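Local coordinates for putative alpha/beta hydrolase fold protein (Candidatus Nitrososphaera gargensis, PDB 5A62) that probably works as a carboxylesterase, a hydrolase of the alpha/beta hydrolase fold, at residues Arg22-Val27 with Lys115-Ile120; Tyr72-Leu77 with Tyr196-Asn201; Glu135-Thr140 with Ala190-Leu195. All coordinates share one frame; numbering follows the deposited sequence. Where two conformers were deposited one is given.

Interaction 1 is a surface contact, while interactions 2 and 3 are buried. Interaction 1 lies where strands 25-29 and 116-122 of the central sheet begin, and one short polar bond joins the residues there. Interaction 3 uses the last part of helix 185-194, and interaction 2 the loop that follows directly. They touch each other through Tyr72, Met74 and Tyr196, and both also meet the second subunit. Interaction 2 mixes a hydrogen bond from backbone to side chain, a water and apolar contact at a helix start. Interaction 3 joins two helices by CH-pi, van der Waals and water-mediated contacts. Interactions 1 and 3 lie on opposite sides of the chain's centre, with their own centres about 30 Å apart.

Interaction 1 of 3, residues Arg22-Val27 with Lys115-Ile120; sequences RSYPLV and KVDAII
The first torsions of Tyr24 and Asp117 bring phenol and carboxylate together. In Tyr24, CG lies anti to the backbone N (chi1 -174°), which carries the ring out toward residues 115-120. In Asp117, CG lies beside the backbone N (chi1 -67°), and the carboxylate reaches the phenol. Tyr24 OH donates a short hydrogen bond of 2.5 Å to Asp117 OD2. The acceptor is the anti lone pair of OD2, the one turned away from OD1. Asp117 OD2 meets the ring at its edge, in plane, while the carboxylate is tilted 22° from the ring. Asp117 OD2 is also 3.3 Å from Tyr24 CE1, and Asp117 CB is 3.3 Å from Tyr24 OH. On one face the ring is covered by CD of Pro25.

Strands 25-29, 93-98 and 116-122 lie side by side and parallel in the central sheet of the alpha/beta hydrolase fold. Strand 93-98 is the middle one, so the bond bridges over its start. Thr94 of that strand hydrogen-bonds to Tyr24 OH through OG1, and Lys92 forms a salt bridge with Asp117 OD1. Val273, near the C-terminus, touches both Tyr24 and Asp117.

Both carboxylate oxygens are thus engaged, one by a phenol and one by an ammonium group. This pairing would favour the charged form of Asp117 and probably limits rotation of its carboxylate.

Interaction 2 of 3, residues Tyr72-Leu77 with Tyr196-Asn201; sequences YTMQDL and YTIPGN
Thr73 and Met74, at the start of helix 74-87, run close to Thr197 and Ile198, with CA atoms 5.5 Å apart for Thr73 and Thr197 and 5.9 Å for Met74 and Ile198. Thr197 reaches across with its hydroxyl. Met74 N donates to Thr197 OG1 at 2.8 Å, with an N-H...O angle of 160°. The chi1 of Thr197, 72°, sets OG1 between its own backbone N and carbonyl carbon. From there the hydroxyl also hydrogen-bonds to Ala194 O, so it joins Ala194, in the last part of helix 185-194, to the first turn of helix 74-87. CB of Thr197 packs against CB of Thr73 at 3.9 Å, the two side chains crossing at about a right angle.

Thr73 is the N-cap. Its backbone N is bound by Asp76 OD2 at 3.0 Å, almost straight at 179°, the bond from N3 to N-cap that belongs to a capping box. In the alpha/beta hydrolase fold, helix 74-87 comes just before the strand leading to the probable nucleophile elbow. Helix 185-194 belongs to the helical insertion after strand 116-122, consistent with a cap region, so the contact probably joins cap and core.

Water 1 accepts from Gln75 N and donates to Thr197 O at 2.9 Å, which links the two backbones. The apolar part is made by Met74 and Ile198: Met74 CG lies 3.6 Å from Ile198 CG1, the two side chains side by side and pointing the same way. Ile100, Ile104 and Met107 of helix 100-111 pack on Met74. Tyr196 of the second subunit packs on Thr197, and Glu131 of the second subunit hydrogen-bonds to Gly200 N.

Interaction 3 of 3, residues Glu135-Thr140 with Ala190-Leu195; sequences EKHFRT and AATVAL
His137 of helix 136-147 meets Thr192 and Leu195 with its imidazole. The first kind of contact is CH-pi. CG2 of Thr192 sits over one face of the ring, 4.3 Å from its centroid and 14° off the normal. It is displaced slightly toward the rim, and its nearest ring atom is His137 CG at 4.2 Å. The chi1 of His137, -61°, turns the ring toward the other helix.

The second kind is van der Waals contact. CD1 of Leu195 touches His137 CE1 at 3.6 Å from an oblique direction, the two side chains crossing at about a right angle. Leu195 also lies near a bound acetate ion, probably taken up from the crystallisation liquor.

The two helices belong to the helical insertion that follows strand 116-122, the place of the cap in many alpha/beta hydrolases. This contact holds two parts of that insertion together, and no strand takes part.

The third kind is polar and runs through a water. Water 2 donates to Thr192 O at 2.8 Å and lies 2.9 Å from His137 ND1, so it joins the imidazole to the helix backbone. Thr192 O also accepts from Leu195 N at 3.2 Å, which gives the carbonyl two partners. The hydroxyl of Thr192 works separately from its methyl: OG1 bonds to Arg141 NH1 and to Val189 O. Arg141 in turn makes a cation-pi contact with Phe138. The ring of Phe138 packs on Thr73 of the second subunit.

Interaction 1 of 3, residues Arg22-Val27 with Lys115-Ile120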
loop_
_atom_site.group_PDB
_atom_site.type_symbol
_atom_site.label_atom_id
_atom_site.label_comp_id
_atom_site.label_asym_id
_atom_site.label_seq_id
_atom_site.Cartn_x
_atom_site.Cartn_y
_atom_site.Cartn_z
ATOM N N ARG A 22 28.044 -20.453 -16.319
ATOM C CA ARG A 22 29.238 -20.334 -15.484
ATOM C C ARG A 22 29.751 -18.908 -15.321
ATOM O O ARG A 22 30.710 -18.665 -14.605
ATOM C CB ARG A 22 30.392 -21.168 -16.065
ATOM C CG ARG A 22 30.139 -22.679 -16.045
ATOM C CD ARG A 22 31.086 -23.371 -17.004
ATOM N NE ARG A 22 30.875 -22.898 -18.378
ATOM C CZ ARG A 22 31.596 -23.293 -19.429
ATOM N NH1 ARG A 22 32.590 -24.170 -19.275
ATOM N NH2 ARG A 22 31.330 -22.816 -20.647
ATOM N N SER A 23 29.176 -17.950 -16.039
ATOM C CA SER A 23 29.676 -16.605 -15.929
ATOM C C SER A 23 29.087 -15.887 -14.715
ATOM O O SER A 23 28.030 -16.275 -14.216
ATOM C CB SER A 23 29.311 -15.821 -17.159
ATOM O OG SER A 23 29.945 -16.343 -18.348
ATOM N N TYR A 24 29.758 -14.829 -14.311
ATOM C CA TYR A 24 29.328 -14.037 -13.147
ATOM C C TYR A 24 27.955 -13.385 -13.430
ATOM O O TYR A 24 27.797 -12.714 -14.440
ATOM C CB TYR A 24 30.366 -12.953 -12.816
ATOM C CG TYR A 24 30.023 -12.235 -11.541
ATOM C CD1 TYR A 24 30.306 -12.779 -10.310
ATOM C CD2 TYR A 24 29.245 -11.085 -11.585
ATOM C CE1 TYR A 24 29.918 -12.160 -9.125
ATOM C CE2 TYR A 24 28.879 -10.457 -10.435
ATOM C CZ TYR A 24 29.208 -10.964 -9.190
ATOM O OH TYR A 24 28.806 -10.437 -7.951
ATOM N N PRO A 25 27.012 -13.645 -12.493
ATOM C CA PRO A 25 25.618 -13.200 -12.746
ATOM C C PRO A 25 25.282 -11.789 -12.261
ATOM O O PRO A 25 25.568 -11.419 -11.132
ATOM C CB PRO A 25 24.829 -14.196 -11.967
ATOM C CG PRO A 25 25.692 -14.504 -10.778
ATOM C CD PRO A 25 27.082 -14.479 -11.295
ATOM N N LEU A 26 24.678 -11.071 -13.176
ATOM C CA LEU A 26 24.133 -9.733 -12.931
ATOM C C LEU A 26 22.632 -9.823 -13.097
ATOM O O LEU A 26 22.134 -10.454 -14.030
ATOM C CB LEU A 26 24.654 -8.752 -13.955
ATOM C CG LEU A 26 26.186 -8.549 -14.021
ATOM C CD1 LEU A 26 26.575 -7.530 -15.033
ATOM C CD2 LEU A 26 26.802 -8.193 -12.705
ATOM N N VAL A 27 21.909 -9.192 -12.174
ATOM C CA VAL A 27 20.467 -9.172 -12.170
ATOM C C VAL A 27 19.982 -7.764 -12.402
ATOM O O VAL A 27 20.396 -6.895 -11.639
ATOM C CB VAL A 27 19.942 -9.690 -10.809
ATOM C CG1 VAL A 27 18.424 -9.690 -10.771
ATOM C CG2 VAL A 27 20.503 -11.083 -10.501
ATOM N N LYS A 115 24.348 -13.521 -0.268
ATOM C CA LYS A 115 23.899 -13.819 -1.607
ATOM C C LYS A 115 24.289 -12.707 -2.580
ATOM O O LYS A 115 24.075 -12.845 -3.780
ATOM C CB LYS A 115 22.382 -13.943 -1.603
ATOM C CG LYS A 115 21.804 -14.868 -0.563
ATOM C CD LYS A 115 21.837 -16.305 -0.982
ATOM C CE LYS A 115 20.951 -17.096 -0.029
ATOM N NZ LYS A 115 21.588 -18.398 0.275
ATOM N N VAL A 116 24.855 -11.610 -2.093
ATOM C CA VAL A 116 25.071 -10.435 -2.949
ATOM C C VAL A 116 26.459 -9.880 -2.732
ATOM O O VAL A 116 26.835 -9.594 -1.577
ATOM C CB VAL A 116 24.017 -9.327 -2.680
ATOM C CG1 VAL A 116 24.222 -8.661 -1.312
ATOM C CG2 VAL A 116 23.917 -8.361 -3.858
ATOM N N ASP A 117 27.182 -9.720 -3.801
ATOM C CA ASP A 117 28.455 -9.016 -3.730
ATOM C C ASP A 117 28.285 -7.503 -3.691
ATOM O O ASP A 117 29.047 -6.777 -3.016
ATOM C CB ASP A 117 29.353 -9.372 -4.863
ATOM C CG ASP A 117 29.852 -10.822 -4.830
ATOM O OD1 ASP A 117 30.373 -11.240 -3.787
ATOM O OD2 ASP A 117 29.756 -11.504 -5.854
ATOM N N ALA A 118 27.326 -7.000 -4.471
ATOM C CA ALA A 118 27.191 -5.583 -4.706
ATOM C C ALA A 118 25.821 -5.310 -5.253
ATOM O O ALA A 118 25.199 -6.151 -5.895
ATOM C CB ALA A 118 28.203 -5.081 -5.684
ATOM N N ILE A 119 25.392 -4.100 -4.976
ATOM C CA ILE A 119 24.222 -3.534 -5.634
ATOM C C ILE A 119 24.607 -2.201 -6.259
ATOM O O ILE A 119 25.430 -1.461 -5.752
ATOM C CB ILE A 119 23.034 -3.364 -4.743
ATOM C CG1 ILE A 119 23.185 -2.318 -3.671
ATOM C CG2 ILE A 119 22.637 -4.690 -4.166
ATOM C CD1 ILE A 119 21.915 -2.105 -2.849
ATOM N N ILE A 120 23.931 -1.917 -7.392
ATOM C CA ILE A 120 24.113 -0.695 -8.175
ATOM C C ILE A 120 22.747 -0.124 -8.353
ATOM O O ILE A 120 21.959 -0.678 -9.134
ATOM C CB ILE A 120 24.829 -0.916 -9.495
ATOM C CG1 ILE A 120 26.173 -1.575 -9.229
ATOM C CG2 ILE A 120 25.002 0.460 -10.192
ATOM C CD1 ILE A 120 26.902 -2.007 -10.486
#

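Interaction 2 of 3, residues Tyr72-Leu77 with Tyr196-Asn201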
loop_
_atom_site.group_PDB
_atom_site.type_symbol
_atom_site.label_atom_id
_atom_site.label_comp_id
_atom_site.label_asym_id
_atom_site.label_seq_id
_atom_site.Cartn_x
_atom_site.Cartn_y
_atom_site.Cartn_z
ATOM N N TYR A 72 0.220 -5.629 -2.756
ATOM C CA TYR A 72 1.330 -6.325 -2.095
ATOM C C TYR A 72 2.208 -5.327 -1.423
ATOM O O TYR A 72 2.050 -4.099 -1.601
ATOM C CB TYR A 72 2.122 -7.124 -3.106
ATOM C CG TYR A 72 2.664 -6.350 -4.281
ATOM C CD1 TYR A 72 3.747 -5.511 -4.118
ATOM C CD2 TYR A 72 1.998 -6.291 -5.500
ATOM C CE1 TYR A 72 4.216 -4.744 -5.129
ATOM C CE2 TYR A 72 2.482 -5.529 -6.562
ATOM C CZ TYR A 72 3.607 -4.739 -6.363
ATOM O OH TYR A 72 4.119 -3.974 -7.378
ATOM N N THR A 73 3.147 -5.791 -0.639
ATOM C CA THR A 73 4.144 -4.944 0.028
ATOM C C THR A 73 5.455 -5.128 -0.677
ATOM O O THR A 73 5.688 -6.069 -1.468
ATOM C CB THR A 73 4.336 -5.282 1.484
ATOM O OG1 THR A 73 4.889 -6.619 1.596
ATOM C CG2 THR A 73 3.021 -5.203 2.223
ATOM N N MET A 74 6.406 -4.247 -0.392
ATOM C CA MET A 74 7.738 -4.441 -0.903
ATOM C C MET A 74 8.299 -5.798 -0.549
ATOM O O MET A 74 9.000 -6.404 -1.369
ATOM C CB MET A 74 8.706 -3.373 -0.376
ATOM C CG MET A 74 8.539 -1.949 -0.873
ATOM S SD MET A 74 8.396 -1.769 -2.654
ATOM C CE MET A 74 9.955 -2.373 -3.097
ATOM N N GLN A 75 8.025 -6.285 0.645
ATOM C CA GLN A 75 8.500 -7.620 0.995
ATOM C C GLN A 75 8.105 -8.684 0.052
ATOM O O GLN A 75 8.864 -9.605 -0.252
ATOM C CB GLN A 75 8.076 -7.945 2.414
ATOM C CG GLN A 75 8.674 -9.237 2.913
ATOM C CD GLN A 75 10.180 -9.151 2.990
ATOM O OE1 GLN A 75 10.726 -8.148 3.486
ATOM N NE2 GLN A 75 10.857 -10.159 2.486
ATOM N N ASP A 76 6.894 -8.587 -0.504
ATOM C CA ASP A 76 6.431 -9.524 -1.498
ATOM C C ASP A 76 7.294 -9.487 -2.746
ATOM O O ASP A 76 7.562 -10.520 -3.322
ATOM C CB ASP A 76 4.972 -9.296 -1.813
ATOM C CG ASP A 76 4.099 -9.596 -0.632
ATOM O OD1 ASP A 76 4.164 -10.745 -0.103
ATOM O OD2 ASP A 76 3.286 -8.725 -0.227
ATOM N N LEU A 77 7.688 -8.315 -3.183
ATOM C CA LEU A 77 8.589 -8.192 -4.320
ATOM C C LEU A 77 9.981 -8.781 -4.001
ATOM O O LEU A 77 10.620 -9.386 -4.862
ATOM C CB LEU A 77 8.781 -6.737 -4.776
ATOM C CG LEU A 77 7.517 -6.071 -5.275
ATOM C CD1 LEU A 77 7.805 -4.676 -5.757
ATOM C CD2 LEU A 77 6.792 -6.828 -6.386
ATOM N N TYR A 196 4.642 2.878 -0.375
ATOM C CA TYR A 196 4.362 3.241 1.036
ATOM C C TYR A 196 4.773 2.214 2.050
ATOM O O TYR A 196 4.816 2.458 3.251
ATOM C CB TYR A 196 2.864 3.491 1.234
ATOM C CG TYR A 196 2.349 4.761 0.610
ATOM C CD1 TYR A 196 2.357 5.928 1.348
ATOM C CD2 TYR A 196 1.792 4.813 -0.644
ATOM C CE1 TYR A 196 1.909 7.105 0.804
ATOM C CE2 TYR A 196 1.294 5.990 -1.143
ATOM C CZ TYR A 196 1.368 7.131 -0.412
ATOM O OH TYR A 196 0.866 8.324 -0.952
ATOM N N THR A 197 5.071 0.998 1.576
ATOM C CA THR A 197 5.361 -0.139 2.452
ATOM C C THR A 197 6.836 -0.383 2.602
ATOM O O THR A 197 7.226 -1.385 3.246
ATOM C CB THR A 197 4.670 -1.431 1.976
ATOM O OG1 THR A 197 5.335 -1.898 0.798
ATOM C CG2 THR A 197 3.251 -1.181 1.659
ATOM N N ILE A 198 7.691 0.515 2.093
ATOM C CA ILE A 198 9.160 0.352 2.282
ATOM C C ILE A 198 9.447 0.516 3.792
ATOM O O ILE A 198 8.967 1.513 4.361
ATOM C CB ILE A 198 9.889 1.429 1.543
ATOM C CG1 ILE A 198 9.672 1.313 0.027
ATOM C CG2 ILE A 198 11.356 1.407 1.884
ATOM C CD1 ILE A 198 10.098 2.579 -0.702
ATOM N N PRO A 199 10.169 -0.379 4.395
ATOM C CA PRO A 199 10.454 -0.252 5.851
ATOM C C PRO A 199 11.387 0.902 6.086
ATOM O O PRO A 199 12.224 1.241 5.242
ATOM C CB PRO A 199 11.073 -1.560 6.236
ATOM C CG PRO A 199 10.830 -2.482 5.136
ATOM C CD PRO A 199 10.584 -1.660 3.879
ATOM N N GLY A 200 11.315 1.476 7.287
ATOM C CA GLY A 200 12.193 2.614 7.613
ATOM C C GLY A 200 13.615 2.233 7.975
ATOM O O GLY A 200 14.407 3.138 8.175
ATOM N N ASN A 201 13.917 0.966 8.103
ATOM C CA ASN A 201 15.263 0.524 8.529
ATOM C C ASN A 201 16.102 -0.147 7.437
ATOM O O ASN A 201 17.027 -0.895 7.737
ATOM C CB ASN A 201 15.138 -0.416 9.716
ATOM C CG ASN A 201 14.584 -1.793 9.353
ATOM O OD1 ASN A 201 14.008 -2.034 8.284
ATOM N ND2 ASN A 201 14.793 -2.733 10.261
HETATM O O HOH W 1 7.509 -4.287 2.886
#

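Interaction 3 of 3, residues Glu135-Thr140 with Ala190-Leu195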
loop_
_atom_site.group_PDB
_atom_site.type_symbol
_atom_site.label_atom_id
_atom_site.label_comp_id
_atom_site.label_asym_id
_atom_site.label_seq_id
_atom_site.Cartn_x
_atom_site.Cartn_y
_atom_site.Cartn_z
ATOM N N GLU A 135 3.143 12.252 -3.547
ATOM C CA GLU A 135 1.881 12.938 -3.859
ATOM C C GLU A 135 1.527 12.893 -5.309
ATOM O O GLU A 135 0.385 12.755 -5.661
ATOM C CB GLU A 135 1.912 14.395 -3.332
ATOM C CG GLU A 135 0.509 14.975 -3.180
ATOM C CD GLU A 135 -0.352 14.253 -2.106
ATOM O OE1 GLU A 135 0.246 13.665 -1.130
ATOM O OE2 GLU A 135 -1.640 14.297 -2.200
ATOM N N LYS A 136 2.514 12.926 -6.182
ATOM C CA LYS A 136 2.259 12.908 -7.620
ATOM C C LYS A 136 1.570 11.664 -8.078
ATOM O O LYS A 136 0.863 11.680 -9.077
ATOM C CB LYS A 136 3.607 13.095 -8.390
ATOM C CG LYS A 136 4.613 11.950 -8.187
ATOM C CD LYS A 136 6.043 12.022 -8.827
ATOM C CE LYS A 136 6.848 13.221 -8.353
ATOM N NZ LYS A 136 7.460 13.120 -6.959
ATOM N N HIS A 137 1.754 10.551 -7.383
ATOM C CA HIS A 137 1.171 9.309 -7.860
ATOM C C HIS A 137 -0.312 9.205 -7.656
ATOM O O HIS A 137 -0.961 8.338 -8.224
ATOM C CB HIS A 137 1.866 8.107 -7.187
ATOM C CG HIS A 137 3.327 7.989 -7.445
ATOM N ND1 HIS A 137 4.201 7.472 -6.521
ATOM C CD2 HIS A 137 4.045 8.194 -8.558
ATOM C CE1 HIS A 137 5.429 7.515 -7.002
ATOM N NE2 HIS A 137 5.355 7.910 -8.256
ATOM N N PHE A 138 -0.932 10.077 -6.840
ATOM C CA PHE A 138 -2.365 10.088 -6.811
ATOM C C PHE A 138 -2.950 10.431 -8.172
ATOM O O PHE A 138 -3.875 9.810 -8.632
ATOM C CB PHE A 138 -2.938 11.048 -5.726
ATOM C CG PHE A 138 -2.708 10.547 -4.318
ATOM C CD1 PHE A 138 -3.610 9.672 -3.711
ATOM C CD2 PHE A 138 -1.583 10.879 -3.619
ATOM C CE1 PHE A 138 -3.367 9.209 -2.437
ATOM C CE2 PHE A 138 -1.328 10.386 -2.334
ATOM C CZ PHE A 138 -2.242 9.533 -1.747
ATOM N N ARG A 139 -2.369 11.400 -8.815
ATOM C CA ARG A 139 -2.914 11.804 -10.104
ATOM C C ARG A 139 -2.527 10.848 -11.214
ATOM O O ARG A 139 -3.354 10.602 -12.073
ATOM C CB ARG A 139 -2.507 13.218 -10.481
ATOM C CG ARG A 139 -3.339 13.803 -11.622
ATOM C CD ARG A 139 -4.771 14.015 -11.151
ATOM N NE ARG A 139 -5.728 14.346 -12.198
ATOM C CZ ARG A 139 -6.315 13.465 -12.987
ATOM N NH1 ARG A 139 -5.944 12.192 -12.953
ATOM N NH2 ARG A 139 -7.253 13.857 -13.836
ATOM N N THR A 140 -1.333 10.228 -11.163
ATOM C CA THR A 140 -1.011 9.258 -12.179
ATOM C C THR A 140 -1.883 7.997 -12.010
ATOM O O THR A 140 -2.346 7.429 -12.993
ATOM C CB THR A 140 0.459 8.874 -12.233
ATOM O OG1 THR A 140 0.857 8.366 -10.945
ATOM C CG2 THR A 140 1.286 10.124 -12.573
ATOM N N ALA A 190 -0.674 -1.006 -8.184
ATOM C CA ALA A 190 -0.148 -1.746 -7.070
ATOM C C ALA A 190 1.282 -1.355 -6.761
ATOM O O ALA A 190 1.674 -1.308 -5.595
ATOM C CB ALA A 190 -0.194 -3.191 -7.325
ATOM N N ALA A 191 2.107 -1.115 -7.742
ATOM C CA ALA A 191 3.506 -0.813 -7.511
ATOM C C ALA A 191 3.642 0.529 -6.803
ATOM O O ALA A 191 4.442 0.695 -5.885
ATOM C CB ALA A 191 4.296 -0.890 -8.774
ATOM N N THR A 192 2.884 1.492 -7.297
ATOM C CA THR A 192 2.938 2.792 -6.674
ATOM C C THR A 192 2.449 2.764 -5.202
ATOM O O THR A 192 2.977 3.407 -4.296
ATOM C CB THR A 192 2.262 3.883 -7.475
ATOM O OG1 THR A 192 0.867 3.630 -7.559
ATOM C CG2 THR A 192 2.869 4.082 -8.823
ATOM N N VAL A 193 1.391 2.006 -4.950
ATOM C CA VAL A 193 0.901 1.837 -3.587
ATOM C C VAL A 193 2.010 1.159 -2.717
ATOM O O VAL A 193 2.204 1.492 -1.562
ATOM C CB VAL A 193 -0.429 1.072 -3.581
ATOM C CG1 VAL A 193 -0.781 0.617 -2.173
ATOM C CG2 VAL A 193 -1.525 1.917 -4.203
ATOM N N ALA A 194 2.681 0.154 -3.279
ATOM C CA ALA A 194 3.702 -0.575 -2.553
ATOM C C ALA A 194 4.805 0.325 -2.050
ATOM O O ALA A 194 5.502 -0.018 -1.091
ATOM C CB ALA A 194 4.255 -1.711 -3.357
ATOM N N LEU A 195 5.025 1.442 -2.714
ATOM C CA LEU A 195 6.091 2.345 -2.240
ATOM C C LEU A 195 5.863 2.791 -0.824
ATOM O O LEU A 195 6.819 3.125 -0.128
ATOM C CB LEU A 195 6.219 3.567 -3.176
ATOM C CG LEU A 195 6.603 3.199 -4.623
ATOM C CD1 LEU A 195 6.608 4.453 -5.436
ATOM C CD2 LEU A 195 7.918 2.474 -4.694
HETATM O O HOH W 2 2.498 6.151 -4.575
#